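Local coordinates for protein CRISPR system Cmr subunit Cmr6 (Pyrococcus furiosus, PDB 4W8V) that caps the type III-B Cmr ribonucleoprotein complex together with Cmr1 and takes part in RNA-guided CRISPR defence against mobile genetic elements, at residues I126-R131 with T215-S220. Sequence-based numbering, arbitrary orientation.
Sequences IDELIR and TEKAFS
K217 of helix 212-228 and E128 of helix 122-133 reach toward each other and form the salt bridge that links 126-131 to 215-220, their CA atoms 9.2 Å apart. K217 leaves its helix with CG anti to the carbonyl carbon (chi1 -64°), and every later torsion is near 180°, so the chain spans the gap fully stretched. Its CB and CG stay more than 4.2 Å from E128. K217 CD is the first atom to come near, 3.7 Å from E128 OE1; K217 CE follows at 3.6 Å from E128 OE1. At the tip K217 NZ donates a hydrogen bond of 2.5 Å to E128 OE1, on the syn lone pair, the side facing the other oxygen. K217 NZ accordingly also lies 3.1 Å from E128 OE2. The two side chains cross at about a right angle. K120 grips OE2 in a second salt bridge, and F117 packs against both E128 and K217. Apolar contact between the helices lies nearby, where L129 touches L221. Both lysines thus converge on the carboxylate of buried E128, whose charge probably balances theirs, and they would favour its ionised form. Within this RAMP-superfamily part of Cmr6, the link between 126-131 and 215-220 themselves is electrostatic.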
ATOM      1  N   ILE A 126     -15.627   2.572   9.595  1.00 69.39           N
ATOM      2  CA  ILE A 126     -14.539   2.441  10.550  1.00 78.65           C
ATOM      3  C   ILE A 126     -14.434   0.994  11.026  1.00 91.35           C
ATOM      4  O   ILE A 126     -13.338   0.467  11.201  1.00 94.67           O
ATOM      5  CB  ILE A 126     -14.743   3.373  11.758  1.00 77.11           C
ATOM      6  CG1 ILE A 126     -14.796   4.830  11.301  1.00 77.63           C
ATOM      7  CG2 ILE A 126     -13.628   3.188  12.775  1.00 78.94           C
ATOM      8  CD1 ILE A 126     -13.479   5.337  10.791  1.00 83.75           C
ATOM      9  N   ASP A 127     -15.582   0.346  11.203  1.00 94.02           N
ATOM     10  CA  ASP A 127     -15.615  -1.033  11.677  1.00 91.13           C
ATOM     11  C   ASP A 127     -15.093  -2.000  10.627  1.00 80.03           C
ATOM     12  O   ASP A 127     -14.356  -2.926  10.942  1.00 88.85           O
ATOM     13  CB  ASP A 127     -17.029  -1.425  12.090  1.00 96.26           C
ATOM     14  CG  ASP A 127     -17.469  -0.742  13.361  1.00100.86           C
ATOM     15  OD1 ASP A 127     -16.600  -0.486  14.219  1.00104.66           O
ATOM     16  OD2 ASP A 127     -18.677  -0.463  13.502  1.00103.83           O
ATOM     17  N   GLU A 128     -15.478  -1.785   9.378  1.00 74.86           N
ATOM     18  CA  GLU A 128     -15.015  -2.644   8.300  1.00 82.06           C
ATOM     19  C   GLU A 128     -13.513  -2.486   8.114  1.00 81.10           C
ATOM     20  O   GLU A 128     -12.819  -3.449   7.783  1.00 77.98           O
ATOM     21  CB  GLU A 128     -15.764  -2.338   7.003  1.00 84.83           C
ATOM     22  CG  GLU A 128     -17.232  -2.756   7.029  1.00 94.21           C
ATOM     23  CD  GLU A 128     -17.801  -3.006   5.647  1.00103.69           C
ATOM     24  OE1 GLU A 128     -17.961  -2.032   4.889  1.00109.01           O
ATOM     25  OE2 GLU A 128     -18.083  -4.180   5.315  1.00110.10           O
ATOM     26  N   LEU A 129     -13.017  -1.272   8.351  1.00 73.75           N
ATOM     27  CA  LEU A 129     -11.593  -0.979   8.218  1.00 73.52           C
ATOM     28  C   LEU A 129     -10.823  -1.537   9.403  1.00 74.90           C
ATOM     29  O   LEU A 129      -9.697  -2.005   9.249  1.00 75.41           O
ATOM     30  CB  LEU A 129     -11.345   0.529   8.102  1.00 61.01           C
ATOM     31  CG  LEU A 129     -11.843   1.218   6.835  1.00 62.64           C
ATOM     32  CD1 LEU A 129     -11.800   2.724   6.981  1.00 69.28           C
ATOM     33  CD2 LEU A 129     -11.019   0.783   5.640  1.00 66.87           C
ATOM     34  N   ILE A 130     -11.429  -1.469  10.586  1.00 68.84           N
ATOM     35  CA  ILE A 130     -10.893  -2.161  11.745  1.00 71.24           C
ATOM     36  C   ILE A 130     -10.748  -3.653  11.424  1.00 76.05           C
ATOM     37  O   ILE A 130      -9.728  -4.261  11.721  1.00 82.20           O
ATOM     38  CB  ILE A 130     -11.780  -1.957  12.991  1.00 73.74           C
ATOM     39  CG1 ILE A 130     -11.604  -0.533  13.535  1.00 77.42           C
ATOM     40  CG2 ILE A 130     -11.421  -2.957  14.081  1.00 69.17           C
ATOM     41  CD1 ILE A 130     -12.565  -0.174  14.653  1.00 68.56           C
ATOM     42  N   ARG A 131     -11.751  -4.234  10.781  1.00 69.19           N
ATOM     43  CA  ARG A 131     -11.691  -5.652  10.448  1.00 74.27           C
ATOM     44  C   ARG A 131     -10.670  -5.967   9.349  1.00 81.02           C
ATOM     45  O   ARG A 131      -9.993  -6.988   9.408  1.00 87.69           O
ATOM     46  CB  ARG A 131     -13.076  -6.150  10.036  1.00 67.32           C
ATOM     47  CG  ARG A 131     -14.097  -6.079  11.157  1.00 74.33           C
ATOM     48  CD  ARG A 131     -15.469  -6.431  10.644  1.00 80.71           C
ATOM     49  NE  ARG A 131     -15.413  -7.677   9.896  1.00 86.41           N
ATOM     50  CZ  ARG A 131     -16.210  -7.977   8.880  1.00 86.48           C
ATOM     51  NH1 ARG A 131     -17.141  -7.117   8.486  1.00 81.90           N
ATOM     52  NH2 ARG A 131     -16.067  -9.141   8.260  1.00 90.34           N
ATOM     53  N   THR A 215     -13.479  -8.760   1.942  1.00 75.26           N
ATOM     54  CA  THR A 215     -12.237  -8.994   1.225  1.00 70.00           C
ATOM     55  C   THR A 215     -12.246  -8.281  -0.123  1.00 75.23           C
ATOM     56  O   THR A 215     -11.227  -7.734  -0.553  1.00 74.25           O
ATOM     57  CB  THR A 215     -12.000 -10.507   1.032  1.00 66.46           C
ATOM     58  OG1 THR A 215     -11.913 -11.127   2.319  1.00 68.39           O
ATOM     59  CG2 THR A 215     -10.718 -10.775   0.264  1.00 60.40           C
ATOM     60  N   GLU A 216     -13.400  -8.272  -0.779  1.00 72.73           N
ATOM     61  CA  GLU A 216     -13.522  -7.611  -2.075  1.00 75.72           C
ATOM     62  C   GLU A 216     -13.286  -6.113  -1.969  1.00 75.45           C
ATOM     63  O   GLU A 216     -12.639  -5.523  -2.832  1.00 73.94           O
ATOM     64  CB  GLU A 216     -14.893  -7.880  -2.694  1.00 79.72           C
ATOM     65  CG  GLU A 216     -14.961  -9.197  -3.446  1.00 89.48           C
ATOM     66  CD  GLU A 216     -16.342  -9.496  -3.992  1.00101.49           C
ATOM     67  OE1 GLU A 216     -17.325  -8.888  -3.507  1.00100.45           O
ATOM     68  OE2 GLU A 216     -16.440 -10.344  -4.905  1.00103.28           O
ATOM     69  N   LYS A 217     -13.823  -5.509  -0.912  1.00 60.07           N
ATOM     70  CA  LYS A 217     -13.621  -4.096  -0.652  1.00 70.71           C
ATOM     71  C   LYS A 217     -12.135  -3.812  -0.479  1.00 68.81           C
ATOM     72  O   LYS A 217     -11.610  -2.845  -1.033  1.00 69.74           O
ATOM     73  CB  LYS A 217     -14.395  -3.663   0.588  1.00 79.07           C
ATOM     74  CG  LYS A 217     -15.893  -3.793   0.441  1.00 75.85           C
ATOM     75  CD  LYS A 217     -16.615  -3.118   1.588  1.00 83.34           C
ATOM     76  CE  LYS A 217     -18.119  -3.364   1.511  1.00 91.18           C
ATOM     77  NZ  LYS A 217     -18.843  -2.725   2.647  1.00 94.22           N
ATOM     78  N   ALA A 218     -11.471  -4.686   0.274  1.00 69.29           N
ATOM     79  CA  ALA A 218     -10.037  -4.601   0.511  1.00 70.98           C
ATOM     80  C   ALA A 218      -9.272  -4.575  -0.802  1.00 65.16           C
ATOM     81  O   ALA A 218      -8.356  -3.775  -0.998  1.00 69.16           O
ATOM     82  CB  ALA A 218      -9.565  -5.769   1.380  1.00 61.94           C
ATOM     83  N   PHE A 219      -9.672  -5.452  -1.703  1.00 66.55           N
ATOM     84  CA  PHE A 219      -9.046  -5.560  -3.009  1.00 59.99           C
ATOM     85  C   PHE A 219      -9.195  -4.261  -3.792  1.00 63.83           C
ATOM     86  O   PHE A 219      -8.298  -3.853  -4.526  1.00 66.50           O
ATOM     87  CB  PHE A 219      -9.657  -6.731  -3.789  1.00 54.42           C
ATOM     88  CG  PHE A 219      -8.970  -7.003  -5.093  1.00 60.09           C
ATOM     89  CD1 PHE A 219      -7.724  -7.617  -5.123  1.00 57.33           C
ATOM     90  CD2 PHE A 219      -9.552  -6.627  -6.287  1.00 65.47           C
ATOM     91  CE1 PHE A 219      -7.077  -7.851  -6.321  1.00 52.50           C
ATOM     92  CE2 PHE A 219      -8.918  -6.871  -7.497  1.00 65.01           C
ATOM     93  CZ  PHE A 219      -7.679  -7.484  -7.512  1.00 66.66           C
ATOM     94  N   SER A 220     -10.336  -3.612  -3.620  1.00 68.26           N
ATOM     95  CA  SER A 220     -10.640  -2.392  -4.349  1.00 71.76           C
ATOM     96  C   SER A 220      -9.781  -1.245  -3.830  1.00 65.07           C
ATOM     97  O   SER A 220      -9.327  -0.398  -4.588  1.00 63.72           O
ATOM     98  CB  SER A 220     -12.126  -2.062  -4.224  1.00 72.48           C
ATOM     99  OG  SER A 220     -12.889  -2.877  -5.088  1.00 75.45           O
TER